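Local coordinates for protein glucoamylase (Thermoanaerobacterium thermosaccharolyticum, PDB 1LF6) that hydrolyses terminal alpha-1,4-linked glucose units from the non-reducing ends of starch-type chains and probably also cleaves isomaltose, as a family 15 glycoside hydrolase, at residues E625-E636 with S648-Y659. Numbering follows the deposited sequence.
Sequences EKFANEGGIISE and SASPLNWAHAEY
Tyr-659 OH donates a hydrogen bond of 2.7 Å to Glu-625 OE1. It meets the carboxylate on its anti side, with the carboxylate and ring planes 55° apart. The tyrosine CG lies anti to the backbone N (chi1 171°), which sends the ring from helix 653-668 across to the last turn of helix 618-627. Glu-625 CG also rests against the ring, 3.6 Å from Tyr-659 CE2. A phenylalanine in place of Tyr-659 would probably leave Glu-625 OE1 without this donor and the carboxylate freer to turn.

Nearly one turn before Tyr-659 on helix 653-668, His-656 has the loop residue Ile-634 over one face of its ring. Ile-634 CB makes a CH-pi contact, 3.9 Å from the ring centroid. Gly-632 O sits at the ring edge, in plane, 3.2 Å from His-656 CE1. His-656 ND1 is hydrogen-bonded to Ser-301, outside the two segments. The branches of Ile-634 separate: CG2 reaches Ala-655 CB, and CD1 reaches Tyr-659 CB. Ile-633 CG2 presses tightly on Pro-651 CB at 3.5 Å. A cis peptide precedes this proline.

Two backbone bonds join the loops. Leu-652 N, at the N-cap position of the helix, donates to Ile-634 O at 3.0 Å. Glu-636 N donates to Ala-649 O at 2.8 Å. Leu-652 CD2 packs on CA and CB of Glu-636. The Glu-636 carboxylate is held at both oxygens: OE1 bonds Tyr-337, and OE2 takes a water proton, the same water accepting from Ala-649 N.

Ser-648 lies beside Trp-325, a probable substrate-binding residue, and Glu-636 is about 9 Å between side chains from Glu-438, the probable proton donor. The contact therefore joins two helices and their loops in the (alpha/alpha) barrel of family 15 glucoamylases, close to the likely active site.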
ATOM      1  N   GLU A 625      12.091   3.534  11.680  1.00 17.52           N
ATOM      2  CA  GLU A 625      13.050   3.835  10.617  1.00 17.80           C
ATOM      3  C   GLU A 625      13.839   2.595  10.221  1.00 17.51           C
ATOM      4  O   GLU A 625      14.063   2.348   9.039  1.00 16.72           O
ATOM      5  CB  GLU A 625      14.000   4.959  11.058  1.00 18.95           C
ATOM      6  CG  GLU A 625      13.299   6.306  11.147  1.00 20.18           C
ATOM      7  CD  GLU A 625      14.140   7.393  11.789  1.00 21.49           C
ATOM      8  OE1 GLU A 625      13.618   8.518  11.937  1.00 21.57           O
ATOM      9  OE2 GLU A 625      15.310   7.128  12.143  1.00 22.58           O
ATOM     10  N   LYS A 626      14.238   1.804  11.211  1.00 18.61           N
ATOM     11  CA  LYS A 626      14.997   0.592  10.951  1.00 18.08           C
ATOM     12  C   LYS A 626      14.105  -0.501  10.359  1.00 18.59           C
ATOM     13  O   LYS A 626      14.586  -1.373   9.638  1.00 20.21           O
ATOM     14  CB  LYS A 626      15.659   0.101  12.244  1.00 20.22           C
ATOM     15  CG  LYS A 626      16.574   1.143  12.898  1.00 22.64           C
ATOM     16  CD  LYS A 626      17.130   0.655  14.223  1.00 25.17           C
ATOM     17  CE  LYS A 626      17.785   1.784  15.013  1.00 26.97           C
ATOM     18  NZ  LYS A 626      18.851   2.456  14.228  1.00 29.36           N
ATOM     19  N   PHE A 627      12.807  -0.449  10.652  1.00 16.43           N
ATOM     20  CA  PHE A 627      11.880  -1.442  10.119  1.00 15.01           C
ATOM     21  C   PHE A 627      11.670  -1.230   8.625  1.00 16.41           C
ATOM     22  O   PHE A 627      11.344  -2.166   7.893  1.00 16.75           O
ATOM     23  CB  PHE A 627      10.534  -1.368  10.852  1.00 14.56           C
ATOM     24  CG  PHE A 627      10.526  -2.064  12.185  1.00 14.35           C
ATOM     25  CD1 PHE A 627       9.842  -1.515  13.267  1.00 13.67           C
ATOM     26  CD2 PHE A 627      11.206  -3.272  12.365  1.00 13.15           C
ATOM     27  CE1 PHE A 627       9.836  -2.158  14.511  1.00 12.14           C
ATOM     28  CE2 PHE A 627      11.205  -3.920  13.604  1.00  9.35           C
ATOM     29  CZ  PHE A 627      10.519  -3.362  14.681  1.00  9.92           C
ATOM     30  N   ALA A 628      11.858   0.005   8.170  1.00 16.13           N
ATOM     31  CA  ALA A 628      11.691   0.322   6.762  1.00 16.15           C
ATOM     32  C   ALA A 628      12.804  -0.378   5.990  1.00 17.22           C
ATOM     33  O   ALA A 628      13.890  -0.611   6.532  1.00 16.16           O
ATOM     34  CB  ALA A 628      11.761   1.842   6.544  1.00 16.24           C
ATOM     35  N   ASN A 629      12.536  -0.732   4.733  1.00 17.05           N
ATOM     36  CA  ASN A 629      13.556  -1.393   3.928  1.00 16.06           C
ATOM     37  C   ASN A 629      14.493  -0.375   3.272  1.00 17.67           C
ATOM     38  O   ASN A 629      14.453   0.823   3.575  1.00 15.39           O
ATOM     39  CB  ASN A 629      12.931  -2.294   2.851  1.00 13.90           C
ATOM     40  CG  ASN A 629      12.090  -1.531   1.837  1.00 14.37           C
ATOM     41  OD1 ASN A 629      12.281  -0.339   1.615  1.00 14.93           O
ATOM     42  ND2 ASN A 629      11.159  -2.235   1.202  1.00 13.36           N
ATOM     43  N   GLU A 630      15.334  -0.873   2.372  1.00 17.07           N
ATOM     44  CA  GLU A 630      16.303  -0.056   1.668  1.00 19.15           C
ATOM     45  C   GLU A 630      15.646   1.068   0.874  1.00 18.56           C
ATOM     46  O   GLU A 630      16.221   2.140   0.725  1.00 18.30           O
ATOM     47  CB  GLU A 630      17.139  -0.941   0.749  1.00 21.77           C
ATOM     48  CG  GLU A 630      18.246  -0.225   0.018  1.00 23.21           C
ATOM     49  CD  GLU A 630      19.190  -1.198  -0.640  1.00 23.18           C
ATOM     50  OE1 GLU A 630      20.270  -1.464  -0.065  1.00 25.46           O
ATOM     51  OE2 GLU A 630      18.843  -1.710  -1.723  1.00 23.17           O
ATOM     52  N   GLY A 631      14.436   0.822   0.379  1.00 15.71           N
ATOM     53  CA  GLY A 631      13.729   1.844  -0.374  1.00 17.74           C
ATOM     54  C   GLY A 631      12.936   2.808   0.496  1.00 18.08           C
ATOM     55  O   GLY A 631      12.215   3.671  -0.018  1.00 20.18           O
ATOM     56  N   GLY A 632      13.071   2.667   1.812  1.00 17.79           N
ATOM     57  CA  GLY A 632      12.351   3.531   2.731  1.00 17.10           C
ATOM     58  C   GLY A 632      10.890   3.128   2.847  1.00 19.53           C
ATOM     59  O   GLY A 632      10.059   3.900   3.318  1.00 20.75           O
ATOM     60  N   ILE A 633      10.574   1.909   2.423  1.00 18.44           N
ATOM     61  CA  ILE A 633       9.206   1.412   2.467  1.00 17.55           C
ATOM     62  C   ILE A 633       8.963   0.542   3.692  1.00 17.90           C
ATOM     63  O   ILE A 633       9.747  -0.359   4.006  1.00 16.97           O
ATOM     64  CB  ILE A 633       8.873   0.649   1.160  1.00 17.31           C
ATOM     65  CG1 ILE A 633       8.746   1.670   0.017  1.00 18.46           C
ATOM     66  CG2 ILE A 633       7.605  -0.199   1.323  1.00 17.81           C
ATOM     67  CD1 ILE A 633       8.505   1.076  -1.350  1.00 18.78           C
ATOM     68  N   ILE A 634       7.880   0.854   4.400  1.00 16.86           N
ATOM     69  CA  ILE A 634       7.502   0.132   5.606  1.00 16.14           C
ATOM     70  C   ILE A 634       6.402  -0.868   5.268  1.00 17.55           C
ATOM     71  O   ILE A 634       5.379  -0.518   4.671  1.00 17.21           O
ATOM     72  CB  ILE A 634       6.978   1.094   6.705  1.00 14.98           C
ATOM     73  CG1 ILE A 634       8.028   2.175   7.003  1.00 13.73           C
ATOM     74  CG2 ILE A 634       6.649   0.312   7.974  1.00 12.79           C
ATOM     75  CD1 ILE A 634       7.553   3.246   7.987  1.00 15.87           C
ATOM     76  N   SER A 635       6.621  -2.116   5.656  1.00 16.24           N
ATOM     77  CA  SER A 635       5.645  -3.161   5.398  1.00 15.25           C
ATOM     78  C   SER A 635       4.625  -3.220   6.523  1.00 14.26           C
ATOM     79  O   SER A 635       4.795  -2.606   7.572  1.00 14.54           O
ATOM     80  CB  SER A 635       6.339  -4.524   5.275  1.00 14.37           C
ATOM     81  OG  SER A 635       6.858  -4.942   6.528  1.00 11.81           O
ATOM     82  N   GLU A 636       3.557  -3.966   6.284  1.00 14.81           N
ATOM     83  CA  GLU A 636       2.510  -4.155   7.268  1.00 13.74           C
ATOM     84  C   GLU A 636       3.058  -4.987   8.429  1.00 14.55           C
ATOM     85  O   GLU A 636       2.752  -4.723   9.595  1.00 12.75           O
ATOM     86  CB  GLU A 636       1.339  -4.884   6.611  1.00 15.03           C
ATOM     87  CG  GLU A 636       0.242  -5.330   7.559  1.00 12.19           C
ATOM     88  CD  GLU A 636      -0.811  -6.149   6.848  1.00 14.67           C
ATOM     89  OE1 GLU A 636      -1.736  -5.548   6.266  1.00 13.30           O
ATOM     90  OE2 GLU A 636      -0.693  -7.395   6.856  1.00 13.16           O
ATOM     91  N   SER A 648       4.117  -9.585   3.628  1.00 16.58           N
ATOM     92  CA  SER A 648       2.873  -8.867   3.844  1.00 16.37           C
ATOM     93  C   SER A 648       2.848  -7.632   2.949  1.00 16.93           C
ATOM     94  O   SER A 648       3.840  -7.306   2.288  1.00 15.20           O
ATOM     95  CB  SER A 648       2.766  -8.449   5.309  1.00 14.17           C
ATOM     96  OG  SER A 648       3.891  -7.669   5.678  1.00 17.42           O
ATOM     97  N   ALA A 649       1.711  -6.951   2.931  1.00 16.56           N
ATOM     98  CA  ALA A 649       1.562  -5.756   2.121  1.00 19.02           C
ATOM     99  C   ALA A 649       2.643  -4.718   2.434  1.00 20.77           C
ATOM    100  O   ALA A 649       3.091  -4.583   3.574  1.00 19.97           O
ATOM    101  CB  ALA A 649       0.173  -5.147   2.349  1.00 19.39           C
ATOM    102  N   SER A 650       3.065  -4.007   1.396  1.00 22.70           N
ATOM    103  CA  SER A 650       4.047  -2.934   1.517  1.00 28.83           C
ATOM    104  C   SER A 650       4.054  -2.180   0.189  1.00 30.44           C
ATOM    105  O   SER A 650       4.001  -2.779  -0.881  1.00 36.80           O
ATOM    106  CB  SER A 650       5.441  -3.478   1.806  1.00 25.69           C
ATOM    107  OG  SER A 650       6.077  -3.862   0.605  1.00 33.48           O
ATOM    108  N   PRO A 651       4.080  -0.845   0.245  1.00 15.31           N
ATOM    109  CA  PRO A 651       4.065  -0.056   1.486  1.00 15.31           C
ATOM    110  C   PRO A 651       2.690  -0.040   2.151  1.00 15.31           C
ATOM    111  O   PRO A 651       1.673   0.043   1.461  1.00 23.12           O
ATOM    112  CB  PRO A 651       4.488   1.340   1.008  1.00 15.31           C
ATOM    113  CG  PRO A 651       3.992   1.386  -0.413  1.00 15.31           C
ATOM    114  CD  PRO A 651       4.350   0.004  -0.926  1.00 15.31           C
ATOM    115  N   LEU A 652       2.650  -0.138   3.482  1.00 20.10           N
ATOM    116  CA  LEU A 652       1.371  -0.065   4.192  1.00 18.61           C
ATOM    117  C   LEU A 652       1.203   1.424   4.462  1.00 17.01           C
ATOM    118  O   LEU A 652       1.863   1.987   5.338  1.00 18.58           O
ATOM    119  CB  LEU A 652       1.397  -0.844   5.517  1.00 18.24           C
ATOM    120  CG  LEU A 652       0.060  -0.879   6.271  1.00 20.61           C
ATOM    121  CD1 LEU A 652      -0.972  -1.643   5.447  1.00 21.50           C
ATOM    122  CD2 LEU A 652       0.219  -1.540   7.624  1.00 21.50           C
ATOM    123  N   ASN A 653       0.332   2.059   3.689  1.00 16.23           N
ATOM    124  CA  ASN A 653       0.113   3.494   3.799  1.00 15.33           C
ATOM    125  C   ASN A 653      -0.203   4.001   5.198  1.00 15.29           C
ATOM    126  O   ASN A 653       0.278   5.059   5.600  1.00 15.96           O
ATOM    127  CB  ASN A 653      -0.964   3.924   2.800  1.00 16.39           C
ATOM    128  CG  ASN A 653      -0.515   3.733   1.355  1.00 18.47           C
ATOM    129  OD1 ASN A 653       0.688   3.729   1.067  1.00 18.63           O
ATOM    130  ND2 ASN A 653      -1.467   3.587   0.445  1.00 17.09           N
ATOM    131  N   TRP A 654      -0.997   3.244   5.943  1.00 14.20           N
ATOM    132  CA  TRP A 654      -1.346   3.616   7.305  1.00 14.39           C
ATOM    133  C   TRP A 654      -0.085   3.671   8.183  1.00 15.61           C
ATOM    134  O   TRP A 654       0.053   4.560   9.040  1.00 16.32           O
ATOM    135  CB  TRP A 654      -2.362   2.603   7.845  1.00 13.36           C
ATOM    136  CG  TRP A 654      -2.865   2.846   9.233  1.00 12.77           C
ATOM    137  CD1 TRP A 654      -2.572   3.898  10.057  1.00 12.54           C
ATOM    138  CD2 TRP A 654      -3.724   1.980   9.979  1.00 12.75           C
ATOM    139  NE1 TRP A 654      -3.194   3.735  11.275  1.00 13.25           N
ATOM    140  CE2 TRP A 654      -3.908   2.565  11.252  1.00 12.88           C
ATOM    141  CE3 TRP A 654      -4.358   0.762   9.695  1.00 11.27           C
ATOM    142  CZ2 TRP A 654      -4.699   1.971  12.240  1.00 14.02           C
ATOM    143  CZ3 TRP A 654      -5.141   0.172  10.674  1.00 11.21           C
ATOM    144  CH2 TRP A 654      -5.306   0.777  11.932  1.00 12.38           C
ATOM    145  N   ALA A 655       0.842   2.742   7.963  1.00 13.55           N
ATOM    146  CA  ALA A 655       2.075   2.714   8.744  1.00 14.35           C
ATOM    147  C   ALA A 655       2.963   3.924   8.424  1.00 15.18           C
ATOM    148  O   ALA A 655       3.612   4.483   9.307  1.00 14.62           O
ATOM    149  CB  ALA A 655       2.833   1.422   8.477  1.00 14.34           C
ATOM    150  N   HIS A 656       3.002   4.319   7.159  1.00 14.42           N
ATOM    151  CA  HIS A 656       3.794   5.478   6.770  1.00 15.61           C
ATOM    152  C   HIS A 656       3.165   6.737   7.348  1.00 15.41           C
ATOM    153  O   HIS A 656       3.867   7.665   7.750  1.00 15.81           O
ATOM    154  CB  HIS A 656       3.898   5.561   5.247  1.00 14.57           C
ATOM    155  CG  HIS A 656       4.977   4.690   4.681  1.00 16.96           C
ATOM    156  ND1 HIS A 656       6.315   5.014   4.774  1.00 17.67           N
ATOM    157  CD2 HIS A 656       4.927   3.469   4.099  1.00 16.46           C
ATOM    158  CE1 HIS A 656       7.041   4.027   4.279  1.00 16.34           C
ATOM    159  NE2 HIS A 656       6.224   3.077   3.863  1.00 16.38           N
ATOM    160  N   ALA A 657       1.837   6.755   7.399  1.00 15.38           N
ATOM    161  CA  ALA A 657       1.113   7.889   7.951  1.00 15.60           C
ATOM    162  C   ALA A 657       1.417   7.955   9.443  1.00 16.28           C
ATOM    163  O   ALA A 657       1.636   9.035  10.002  1.00 17.97           O
ATOM    164  CB  ALA A 657      -0.389   7.721   7.715  1.00 14.12           C
ATOM    165  N   GLU A 658       1.447   6.791  10.086  1.00 16.77           N
ATOM    166  CA  GLU A 658       1.738   6.729  11.510  1.00 15.33           C
ATOM    167  C   GLU A 658       3.162   7.226  11.758  1.00 15.60           C
ATOM    168  O   GLU A 658       3.401   7.946  12.720  1.00 14.49           O
ATOM    169  CB  GLU A 658       1.591   5.297  12.029  1.00 16.01           C
ATOM    170  CG  GLU A 658       1.703   5.162  13.550  1.00 16.37           C
ATOM    171  CD  GLU A 658       0.528   5.786  14.294  1.00 14.89           C
ATOM    172  OE1 GLU A 658      -0.443   6.211  13.636  1.00 13.67           O
ATOM    173  OE2 GLU A 658       0.579   5.843  15.542  1.00 15.79           O
ATOM    174  N   TYR A 659       4.108   6.842  10.898  1.00 15.88           N
ATOM    175  CA  TYR A 659       5.487   7.295  11.077  1.00 15.76           C
ATOM    176  C   TYR A 659       5.572   8.814  10.980  1.00 14.49           C
ATOM    177  O   TYR A 659       6.232   9.459  11.792  1.00 16.88           O
ATOM    178  CB  TYR A 659       6.442   6.676  10.042  1.00 15.74           C
ATOM    179  CG  TYR A 659       7.818   7.314  10.102  1.00 15.62           C
ATOM    180  CD1 TYR A 659       8.137   8.408   9.293  1.00 14.00           C
ATOM    181  CD2 TYR A 659       8.758   6.901  11.045  1.00 14.95           C
ATOM    182  CE1 TYR A 659       9.352   9.079   9.430  1.00 17.33           C
ATOM    183  CE2 TYR A 659       9.978   7.568  11.190  1.00 16.58           C
ATOM    184  CZ  TYR A 659      10.263   8.656  10.381  1.00 17.29           C
ATOM    185  OH  TYR A 659      11.450   9.333  10.533  1.00 20.34           O
TER
HETATM  186  O   HOH W   1      -0.401  -8.212   4.285  1.00 15.66           O